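Local coordinates for D-3-phosphoglycerate dehydrogenase oxidoreductase protein (Ralstonia solanacearum, PDB 3GG9) that probably oxidises 3-phosphoglycerate with NAD as cofactor, as a member of the D-isomer specific 2-hydroxyacid dehydrogenase family, at residues I5-D10 with H27-F32; A110-T115 with Q173-Y178; K159-G164 with Q215-S220; R252-E257 with V277-P282. One frame throughout, in Å; residues are numbered along the deposited sequence. Where two conformers were deposited one is given.

Interaction 1. Residues I5-D10 with H27-F32; sequences IAVLDD and HEVKVF
Phe32 and Leu8 each set CG anti to their own carbonyl carbon (chi1 -65° and -66°), and their side chains lie next to each other, pointing the same way. Leu8 CD2 meets Phe32 CD1 at 3.8 Å. Ala6 CB lies at the edge of the ring, near its plane. One ring face carries CG of Lys30, 3.7 Å above the plane and offset toward the rim, while the rest of that lysine leads away. Val7, Val29 and Val31 all hold CG1 anti to the backbone N, which repeats one pose along the other side of the sheet. There Val7 CG2 touches both Val29 CG1 (4.1 Å) and Val31 CG2. Ile5 extends the row: its CD1 packs on His27 CB at 3.6 Å.

These side chains sit on strands 4-7 and 28-31, which run parallel at the edge of a five-stranded parallel sheet, consistent with the flavodoxin-like substrate-binding domain of this family. Helix 306-324 returns to pack on His27. Strand 51-54 pairs with the far side of 4-7, and Leu8 also packs on its Leu52 and Leu54. Ile5 N donates to Glu28 O at 2.7 Å. Ile5 O accepts from Lys30 N, Val7 N gives to Lys30 O, and Val7 O receives Phe32 N. Past the strand ends the pairing goes on, with Asp10 N bonded to Phe32 O at 2.9 Å. Val31 CG1 lies 3.4 Å from Asp10 OD2, a methyl touching a carboxylate oxygen. The carboxylate itself is taken up by two backbone amides, Ala14 N on OD1 and Val15 N on OD2.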
# COMPACT_ATOMS: atom_id res chain seq x y z
N ILE A 5 -29.09 19.27 15.58
CA ILE A 5 -28.31 18.05 15.39
C ILE A 5 -26.82 18.35 15.47
O ILE A 5 -26.35 19.36 14.95
CB ILE A 5 -28.65 17.36 14.04
CG1 ILE A 5 -30.12 16.94 14.04
CG2 ILE A 5 -27.71 16.17 13.73
CD1 ILE A 5 -30.63 16.44 12.71
N ALA A 6 -26.08 17.49 16.18
CA ALA A 6 -24.63 17.58 16.19
C ALA A 6 -24.00 16.26 15.74
O ALA A 6 -24.46 15.18 16.11
CB ALA A 6 -24.12 17.96 17.56
N VAL A 7 -22.95 16.39 14.93
CA VAL A 7 -22.12 15.28 14.51
C VAL A 7 -20.74 15.50 15.15
O VAL A 7 -20.13 16.55 14.97
CB VAL A 7 -21.91 15.23 12.98
CG1 VAL A 7 -21.13 13.97 12.60
CG2 VAL A 7 -23.24 15.29 12.20
N LEU A 8 -20.27 14.50 15.88
CA LEU A 8 -19.02 14.61 16.62
C LEU A 8 -17.83 14.01 15.86
O LEU A 8 -18.02 13.13 15.02
CB LEU A 8 -19.19 13.88 17.95
CG LEU A 8 -20.20 14.45 18.95
CD1 LEU A 8 -20.09 13.68 20.25
CD2 LEU A 8 -19.92 15.94 19.20
N ASP A 9 -16.62 14.48 16.17
CA ASP A 9 -15.34 13.81 15.84
C ASP A 9 -15.04 13.62 14.35
O ASP A 9 -14.50 12.60 13.95
CB ASP A 9 -15.24 12.45 16.53
CG ASP A 9 -15.61 12.49 17.99
OD1 ASP A 9 -15.05 13.32 18.73
OD2 ASP A 9 -16.46 11.67 18.41
N ASP A 10 -15.38 14.62 13.53
CA ASP A 10 -15.16 14.52 12.08
C ASP A 10 -13.91 15.32 11.68
O ASP A 10 -14.01 16.47 11.24
CB ASP A 10 -16.41 15.02 11.34
CG ASP A 10 -16.25 15.02 9.82
OD1 ASP A 10 -15.38 14.30 9.27
OD2 ASP A 10 -17.02 15.77 9.17
N HIS A 27 -33.17 20.51 9.18
CA HIS A 27 -32.61 20.57 10.54
C HIS A 27 -31.41 21.45 10.59
O HIS A 27 -30.81 21.75 9.56
CB HIS A 27 -32.24 19.17 11.03
CG HIS A 27 -33.36 18.19 10.91
ND1 HIS A 27 -34.38 18.10 11.84
CD2 HIS A 27 -33.68 17.31 9.93
CE1 HIS A 27 -35.25 17.20 11.45
NE2 HIS A 27 -34.85 16.70 10.29
N GLU A 28 -31.06 21.87 11.81
CA GLU A 28 -29.86 22.65 12.05
C GLU A 28 -28.74 21.69 12.51
O GLU A 28 -28.86 21.03 13.54
CB GLU A 28 -30.16 23.70 13.12
CG GLU A 28 -29.02 24.61 13.50
CD GLU A 28 -29.37 25.51 14.69
OE1 GLU A 28 -28.47 25.79 15.51
OE2 GLU A 28 -30.55 25.94 14.81
N VAL A 29 -27.67 21.61 11.72
CA VAL A 29 -26.59 20.63 11.94
C VAL A 29 -25.26 21.32 12.20
O VAL A 29 -24.84 22.19 11.43
CB VAL A 29 -26.40 19.67 10.74
CG1 VAL A 29 -25.42 18.53 11.08
CG2 VAL A 29 -27.71 19.10 10.31
N LYS A 30 -24.61 20.95 13.30
CA LYS A 30 -23.26 21.38 13.58
C LYS A 30 -22.34 20.16 13.53
O LYS A 30 -22.60 19.16 14.18
CB LYS A 30 -23.19 22.07 14.96
CG LYS A 30 -21.81 22.64 15.32
CD LYS A 30 -21.34 23.66 14.29
CE LYS A 30 -19.83 23.72 14.18
NZ LYS A 30 -19.22 24.58 15.23
N VAL A 31 -21.28 20.25 12.75
CA VAL A 31 -20.30 19.18 12.69
C VAL A 31 -19.06 19.67 13.41
O VAL A 31 -18.53 20.73 13.09
CB VAL A 31 -19.94 18.79 11.24
CG1 VAL A 31 -18.95 17.62 11.23
CG2 VAL A 31 -21.20 18.45 10.41
N PHE A 32 -18.59 18.90 14.38
CA PHE A 32 -17.34 19.25 15.06
C PHE A 32 -16.19 18.49 14.42
O PHE A 32 -16.37 17.35 13.97
CB PHE A 32 -17.45 18.94 16.56
CG PHE A 32 -18.47 19.79 17.27
CD1 PHE A 32 -19.77 19.33 17.46
CD2 PHE A 32 -18.14 21.08 17.69
CE1 PHE A 32 -20.72 20.13 18.09
CE2 PHE A 32 -19.08 21.89 18.32
CZ PHE A 32 -20.38 21.42 18.51

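Interaction 2. Residues A110-T115 with Q173-Y178; sequences APAELT and QLVAGY
The Tyr178 ring presents its edge to the helix of Ala112, with Ala112 C in the ring plane and Ala112 O close to it, 3.7 Å from CE1. One ring face is occupied from its own helix: Leu174 O stands 3.3 Å above the centre. The ring also meets Trp116 edge-to-face and stacks with Phe182 of the second subunit. At the far end of the ring the hydroxyl lies against Glu113, OH to CG 3.5 Å. The Glu113 carboxylate plane is turned 65° from the ring. A water bridges the two, 2.9 Å from Tyr178 OH and close to Glu113 OE2. The carboxylate is also held by two backbone amides of the second subunit, Leu158 N on OE1 and Lys159 N on OE2.

Ala112 is the centre of the contact. Its methyl group fits between Leu174, Val175 and Tyr178, with CB 3.7 Å from Leu174 CB and 4.0 Å from Val175 CG2. One turn on, Thr115 crosses Val175 at about a right angle and touches CG2 with its CB. Thr115 OG1 gives a hydrogen bond to Pro111 O at 2.8 Å. That oxygen also takes Thr115 N, and the two donors reach it from opposite faces of the carbonyl plane.

The axes of the two short segments approach to 9.2 Å at -39°, and Ala112 lies where the helices meet. Helix 170-181 follows strand 162-166 through a probable GxGxxG turn, so the contact packs helix 109-123 on the first helix of a Rossmann-type nucleotide-binding fold, at the dimer interface.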
# COMPACT_ATOMS: atom_id res chain seq x y z
N ALA A 110 -14.33 -1.55 3.07
CA ALA A 110 -13.31 -0.49 3.36
C ALA A 110 -12.23 -0.90 4.35
O ALA A 110 -11.04 -0.67 4.08
CB ALA A 110 -13.95 0.82 3.79
N PRO A 111 -12.60 -1.50 5.50
CA PRO A 111 -11.51 -1.98 6.35
C PRO A 111 -10.75 -3.19 5.84
O PRO A 111 -9.60 -3.36 6.20
CB PRO A 111 -12.22 -2.29 7.69
CG PRO A 111 -13.62 -2.64 7.27
CD PRO A 111 -13.91 -1.67 6.16
N ALA A 112 -11.36 -4.05 5.01
CA ALA A 112 -10.60 -5.14 4.42
C ALA A 112 -9.56 -4.60 3.43
O ALA A 112 -8.41 -5.05 3.40
CB ALA A 112 -11.54 -6.13 3.69
N GLU A 113 -9.96 -3.66 2.59
CA GLU A 113 -9.04 -3.11 1.61
C GLU A 113 -7.94 -2.36 2.33
O GLU A 113 -6.79 -2.39 1.93
CB GLU A 113 -9.75 -2.17 0.66
CG GLU A 113 -10.68 -2.97 -0.27
CD GLU A 113 -11.14 -2.20 -1.47
OE1 GLU A 113 -10.71 -1.05 -1.63
OE2 GLU A 113 -11.93 -2.74 -2.28
N LEU A 114 -8.32 -1.72 3.40
CA LEU A 114 -7.33 -0.95 4.18
C LEU A 114 -6.29 -1.89 4.81
O LEU A 114 -5.10 -1.58 4.81
CB LEU A 114 -8.04 -0.14 5.25
CG LEU A 114 -7.18 0.91 5.97
CD1 LEU A 114 -6.46 0.34 7.22
CD2 LEU A 114 -6.17 1.60 5.01
N THR A 115 -6.76 -2.99 5.39
CA THR A 115 -5.86 -4.06 5.86
C THR A 115 -4.82 -4.48 4.82
O THR A 115 -3.63 -4.59 5.12
CB THR A 115 -6.67 -5.31 6.33
OG1 THR A 115 -7.58 -4.91 7.35
CG2 THR A 115 -5.74 -6.40 6.88
N GLN A 173 -12.61 -12.90 5.96
CA GLN A 173 -12.95 -13.68 4.76
C GLN A 173 -12.48 -12.95 3.49
O GLN A 173 -11.91 -13.56 2.59
CB GLN A 173 -14.44 -13.89 4.74
CG GLN A 173 -14.97 -14.51 3.45
CD GLN A 173 -16.42 -14.90 3.56
OE1 GLN A 173 -17.11 -14.51 4.52
NE2 GLN A 173 -16.90 -15.67 2.59
N LEU A 174 -12.71 -11.64 3.45
CA LEU A 174 -12.23 -10.83 2.31
C LEU A 174 -10.71 -10.81 2.20
O LEU A 174 -10.12 -10.95 1.12
CB LEU A 174 -12.79 -9.42 2.40
CG LEU A 174 -14.30 -9.26 2.14
CD1 LEU A 174 -14.73 -7.81 2.28
CD2 LEU A 174 -14.73 -9.83 0.77
N VAL A 175 -10.05 -10.59 3.35
CA VAL A 175 -8.61 -10.55 3.39
C VAL A 175 -7.94 -11.89 3.11
O VAL A 175 -6.92 -11.93 2.42
CB VAL A 175 -8.11 -10.00 4.76
CG1 VAL A 175 -6.60 -10.07 4.83
CG2 VAL A 175 -8.60 -8.57 4.93
N ALA A 176 -8.54 -12.99 3.58
CA ALA A 176 -8.14 -14.33 3.15
C ALA A 176 -8.21 -14.50 1.61
O ALA A 176 -7.30 -15.11 1.00
CB ALA A 176 -8.96 -15.41 3.88
N GLY A 177 -9.27 -13.97 1.00
CA GLY A 177 -9.45 -13.98 -0.45
C GLY A 177 -8.35 -13.21 -1.20
O GLY A 177 -7.84 -13.67 -2.23
N TYR A 178 -7.99 -12.03 -0.69
CA TYR A 178 -6.88 -11.26 -1.26
C TYR A 178 -5.58 -12.04 -1.25
O TYR A 178 -4.80 -12.02 -2.23
CB TYR A 178 -6.70 -9.93 -0.49
CG TYR A 178 -7.91 -9.02 -0.48
CD1 TYR A 178 -8.11 -8.14 0.57
CD2 TYR A 178 -8.84 -9.00 -1.54
CE1 TYR A 178 -9.20 -7.26 0.60
CE2 TYR A 178 -9.94 -8.15 -1.51
CZ TYR A 178 -10.11 -7.28 -0.44
OH TYR A 178 -11.20 -6.42 -0.41
O HOH W 1 -12.47 -5.15 -2.65

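Interaction 3. Residues K159-G164 with Q215-S220; sequences KGQTLG and QSDVLS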
# COMPACT_ATOMS: atom_id res chain seq x y z
N LYS A 159 3.63 -13.46 -3.05
CA LYS A 159 3.46 -14.76 -3.73
C LYS A 159 4.27 -15.87 -3.08
O LYS A 159 5.47 -15.73 -2.92
CB LYS A 159 3.84 -14.68 -5.22
CG LYS A 159 3.58 -16.00 -5.97
CD LYS A 159 3.97 -15.94 -7.45
CE LYS A 159 3.41 -17.15 -8.17
NZ LYS A 159 3.85 -17.24 -9.58
N GLY A 160 3.60 -16.94 -2.67
CA GLY A 160 4.27 -18.13 -2.15
C GLY A 160 4.61 -18.05 -0.68
O GLY A 160 5.19 -18.99 -0.14
N GLN A 161 4.27 -16.94 -0.03
CA GLN A 161 4.43 -16.76 1.41
C GLN A 161 3.17 -17.15 2.17
O GLN A 161 2.10 -17.34 1.59
CB GLN A 161 4.77 -15.31 1.72
CG GLN A 161 6.03 -14.86 1.06
CD GLN A 161 7.23 -15.12 1.93
OE1 GLN A 161 7.54 -14.33 2.82
NE2 GLN A 161 7.90 -16.25 1.69
N THR A 162 3.31 -17.30 3.47
CA THR A 162 2.20 -17.69 4.32
C THR A 162 1.49 -16.51 4.99
O THR A 162 2.10 -15.72 5.75
CB THR A 162 2.62 -18.79 5.35
OG1 THR A 162 3.08 -19.95 4.65
CG2 THR A 162 1.45 -19.19 6.24
N LEU A 163 0.20 -16.41 4.71
CA LEU A 163 -0.71 -15.46 5.35
C LEU A 163 -1.54 -16.14 6.44
O LEU A 163 -2.35 -17.03 6.16
CB LEU A 163 -1.65 -14.85 4.30
CG LEU A 163 -2.75 -13.89 4.79
CD1 LEU A 163 -2.15 -12.63 5.45
CD2 LEU A 163 -3.75 -13.52 3.68
N GLY A 164 -1.30 -15.73 7.70
CA GLY A 164 -2.14 -16.15 8.82
C GLY A 164 -3.32 -15.20 9.04
O GLY A 164 -3.16 -13.97 9.11
N GLN A 215 4.24 -20.00 11.81
CA GLN A 215 4.29 -20.21 10.36
C GLN A 215 4.05 -19.00 9.46
O GLN A 215 4.52 -18.98 8.32
CB GLN A 215 3.29 -21.29 9.97
CG GLN A 215 3.68 -22.70 10.38
CD GLN A 215 2.62 -23.69 9.95
OE1 GLN A 215 2.75 -24.36 8.93
NE2 GLN A 215 1.52 -23.73 10.69
N SER A 216 3.30 -18.00 9.94
CA SER A 216 2.88 -16.89 9.08
C SER A 216 4.00 -15.93 8.75
O SER A 216 4.77 -15.54 9.62
CB SER A 216 1.75 -16.10 9.74
OG SER A 216 0.63 -16.93 10.01
N ASP A 217 4.10 -15.55 7.48
CA ASP A 217 5.01 -14.48 7.08
C ASP A 217 4.31 -13.13 7.31
O ASP A 217 4.94 -12.12 7.60
CB ASP A 217 5.45 -14.66 5.63
CG ASP A 217 6.23 -15.95 5.41
OD1 ASP A 217 7.36 -16.07 5.94
OD2 ASP A 217 5.71 -16.86 4.73
N VAL A 218 2.99 -13.15 7.16
CA VAL A 218 2.13 -12.01 7.45
C VAL A 218 1.00 -12.59 8.29
O VAL A 218 0.38 -13.59 7.93
CB VAL A 218 1.59 -11.37 6.13
CG1 VAL A 218 0.50 -10.34 6.40
CG2 VAL A 218 2.74 -10.75 5.29
N LEU A 219 0.74 -11.97 9.44
CA LEU A 219 -0.36 -12.41 10.28
C LEU A 219 -1.30 -11.24 10.51
O LEU A 219 -0.91 -10.19 11.04
CB LEU A 219 0.13 -13.01 11.61
CG LEU A 219 -0.90 -13.78 12.46
CD1 LEU A 219 -0.16 -14.78 13.33
CD2 LEU A 219 -1.83 -12.89 13.31
N SER A 220 -2.55 -11.41 10.11
CA SER A 220 -3.48 -10.32 10.25
C SER A 220 -4.64 -10.71 11.13
O SER A 220 -5.24 -11.79 10.95
CB SER A 220 -3.96 -9.82 8.89
OG SER A 220 -4.77 -8.68 9.07
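Gln161 and Asp217 cross at about a right angle as side chains, yet their flat ends are stacked: the amide and carboxylate planes are 15° apart, and Gln161 OE1 lies 3.3 Å from Asp217 CG. The bend at chi2 of Gln161 (-89°) folds the amide back over the carboxylate. Asp217 also crosses Thr162 at about a right angle. Its OD2 accepts Thr162 N at 2.7 Å, in a nearly straight bond (176°) that uses the anti lone pair. Asp217 OD1 has a separate partner, a salt bridge to Lys242.

In return Thr162 O accepts two amides, Asp217 N at 2.6 Å and Val218 N at 3.1 Å. From here strands 162-166 and 218-221 run parallel, neighbours in the seven-stranded Rossmann-type sheet. Gly164 N donates to Val218 O and Gly164 O accepts Ser220 N. Leu163 crosses Val218 obliquely, CD1 to CG1 3.6 Å, on the side covered by helix 109-123. On the other side Ser216 OG sits 3.1 Å from Gly164 CA, against the bare backbone of the glycine. That hydroxyl is bonded to Leu212 O.

Asp217 thus grips Thr162 twice at the start of the strand pair, accepting with its carboxylate and donating with its backbone amide. With OD2 on an amide and OD1 on Lys242, the carboxylate is probably stabilised in its charged form.

Interaction 4. Residues R252-E257 with V277-P282; sequences RAELVE and VFETEP
Ala253 N, Glu254 OE2 and Phe278 O surround one water, which accepts from the amide and lies within bonding distance of the two oxygens, 3.0 Å from Phe278 O. In the conformer given, Arg252 NE also donates to it. The contact joins two loops of the Rossmann-type domain, which follow the neighbouring parallel strands 246-249 and 272-275. A second water lies within bonding distance of Glu254 OE1 and Glu279 O. The same Arg252 conformer brings NH2 to this water and into a salt bridge with Glu254 OE2, 3.3 Å long, whose hydrogen bond is weak.

No direct hydrogen bond crosses between the loops. The direct contact is van der Waals packing, made mainly by Ala253. Its CB rests on the backbone at Glu279 N (3.5 Å) and against Glu279 CD. Val277 places CG2 between its backbone N and carbonyl carbon, where it packs on Ala253 N and Arg252 C. The Glu254 and Glu279 side chains run alongside each other in opposite senses, their carboxylate planes turned 78°. Glu279 OE1 is bonded to a glycerol, probably from the crystallisation liquor. Within the second loop, Phe278 N donates to Glu281 OE2 at 2.8 Å, on the anti lone pair and nearly straight at 175°.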
# COMPACT_ATOMS: atom_id res chain seq x y z
N ARG A 252 -8.79 -4.03 16.86
CA ARG A 252 -8.79 -3.25 18.10
C ARG A 252 -7.45 -3.47 18.80
O ARG A 252 -6.91 -4.59 18.78
CB ARG A 252 -9.94 -3.66 19.04
CG ARG A 252 -11.37 -3.23 18.63
CD ARG A 252 -11.61 -1.71 18.65
NE ARG A 252 -11.35 -1.11 19.96
CZ ARG A 252 -12.24 -0.99 20.95
NH1 ARG A 252 -13.48 -1.43 20.79
NH2 ARG A 252 -11.89 -0.42 22.10
N ALA A 253 -6.89 -2.41 19.40
CA ALA A 253 -5.58 -2.50 20.09
C ALA A 253 -5.55 -3.47 21.28
O ALA A 253 -4.54 -4.14 21.55
CB ALA A 253 -5.14 -1.11 20.53
N GLU A 254 -6.67 -3.56 21.97
CA GLU A 254 -6.78 -4.29 23.22
C GLU A 254 -6.91 -5.80 23.02
O GLU A 254 -6.91 -6.57 23.98
CB GLU A 254 -7.95 -3.74 24.05
CG GLU A 254 -7.82 -2.26 24.43
CD GLU A 254 -8.49 -1.27 23.45
OE1 GLU A 254 -8.71 -0.12 23.88
OE2 GLU A 254 -8.78 -1.62 22.27
N LEU A 255 -7.01 -6.23 21.76
CA LEU A 255 -6.83 -7.65 21.41
C LEU A 255 -5.45 -8.19 21.77
O LEU A 255 -5.30 -9.37 22.01
CB LEU A 255 -7.07 -7.89 19.93
CG LEU A 255 -8.47 -7.62 19.38
CD1 LEU A 255 -8.49 -7.81 17.87
CD2 LEU A 255 -9.49 -8.53 20.02
N VAL A 256 -4.44 -7.32 21.78
CA VAL A 256 -3.10 -7.68 22.21
C VAL A 256 -2.95 -7.18 23.64
O VAL A 256 -3.37 -6.06 23.94
CB VAL A 256 -2.00 -7.04 21.33
CG1 VAL A 256 -0.59 -7.50 21.75
CG2 VAL A 256 -2.23 -7.35 19.86
N GLU A 257 -2.38 -8.00 24.51
CA GLU A 257 -2.10 -7.56 25.88
C GLU A 257 -1.31 -6.26 25.91
O GLU A 257 -0.50 -5.99 25.04
CB GLU A 257 -1.44 -8.66 26.72
CG GLU A 257 0.01 -8.97 26.38
CD GLU A 257 0.63 -9.97 27.36
OE1 GLU A 257 1.59 -10.67 26.99
OE2 GLU A 257 0.15 -10.06 28.51
N VAL A 277 -5.00 0.98 14.80
CA VAL A 277 -5.84 1.19 15.97
C VAL A 277 -4.97 1.32 17.21
O VAL A 277 -3.97 0.62 17.35
CB VAL A 277 -6.86 0.01 16.18
CG1 VAL A 277 -7.93 0.04 15.10
CG2 VAL A 277 -6.13 -1.36 16.19
N PHE A 278 -5.38 2.22 18.10
CA PHE A 278 -4.66 2.49 19.34
C PHE A 278 -5.62 2.41 20.54
O PHE A 278 -6.82 2.58 20.37
CB PHE A 278 -4.06 3.89 19.29
CG PHE A 278 -2.99 4.06 18.25
CD1 PHE A 278 -1.64 3.95 18.61
CD2 PHE A 278 -3.31 4.34 16.92
CE1 PHE A 278 -0.63 4.12 17.66
CE2 PHE A 278 -2.31 4.49 15.96
CZ PHE A 278 -0.97 4.41 16.33
N GLU A 279 -5.07 2.18 21.74
CA GLU A 279 -5.89 2.11 22.96
C GLU A 279 -6.58 3.44 23.26
O GLU A 279 -7.71 3.48 23.72
CB GLU A 279 -5.06 1.72 24.18
CG GLU A 279 -4.57 0.29 24.19
CD GLU A 279 -3.26 0.13 23.47
OE1 GLU A 279 -2.72 1.15 22.99
OE2 GLU A 279 -2.77 -1.02 23.39
N THR A 280 -5.86 4.53 22.99
CA THR A 280 -6.40 5.86 23.16
C THR A 280 -6.31 6.55 21.81
O THR A 280 -5.28 6.50 21.15
CB THR A 280 -5.57 6.64 24.21
OG1 THR A 280 -5.76 6.02 25.49
CG2 THR A 280 -6.01 8.08 24.30
N GLU A 281 -7.41 7.17 21.39
CA GLU A 281 -7.50 7.91 20.14
C GLU A 281 -8.31 9.17 20.45
O GLU A 281 -9.23 9.10 21.27
CB GLU A 281 -8.17 7.05 19.05
CG GLU A 281 -7.33 5.83 18.58
CD GLU A 281 -8.10 4.84 17.71
OE1 GLU A 281 -9.20 5.16 17.26
OE2 GLU A 281 -7.60 3.73 17.47
N PRO A 282 -7.96 10.33 19.86
CA PRO A 282 -6.86 10.59 18.94
C PRO A 282 -5.49 10.63 19.61
O PRO A 282 -5.37 10.87 20.82
CB PRO A 282 -7.21 11.95 18.33
CG PRO A 282 -8.13 12.57 19.26
CD PRO A 282 -8.78 11.53 20.09
O HOH W 2 -8.40 0.14 19.84
O HOH W 3 -9.82 1.92 22.44
O HOH W 4 -3.22 -3.42 24.05

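In the fold
From the N terminus, interaction 1 closes first, over a loop of 16 residues without helix or strand, and joins two strands of the N-terminal sheet. Interaction 2 opens next, at 110-115. Interaction 3 opens at 159-164 before interaction 2 closes at 173-178, so these two cross. Interaction 3 then closes at 215-220. They touch twice: Thr115 CG2 on Ser220 OG ties helix 109-123 to the seven-stranded sheet, and Val175 O on Leu163 CD2 ties helix 170-181 to it. Interaction 4 follows in series and brings together two loops separated by a helix and a strand. Interactions 1 and 3 lie on opposite sides of the chain's centre. Interactions 2, 3 and 4 all touch the second subunit.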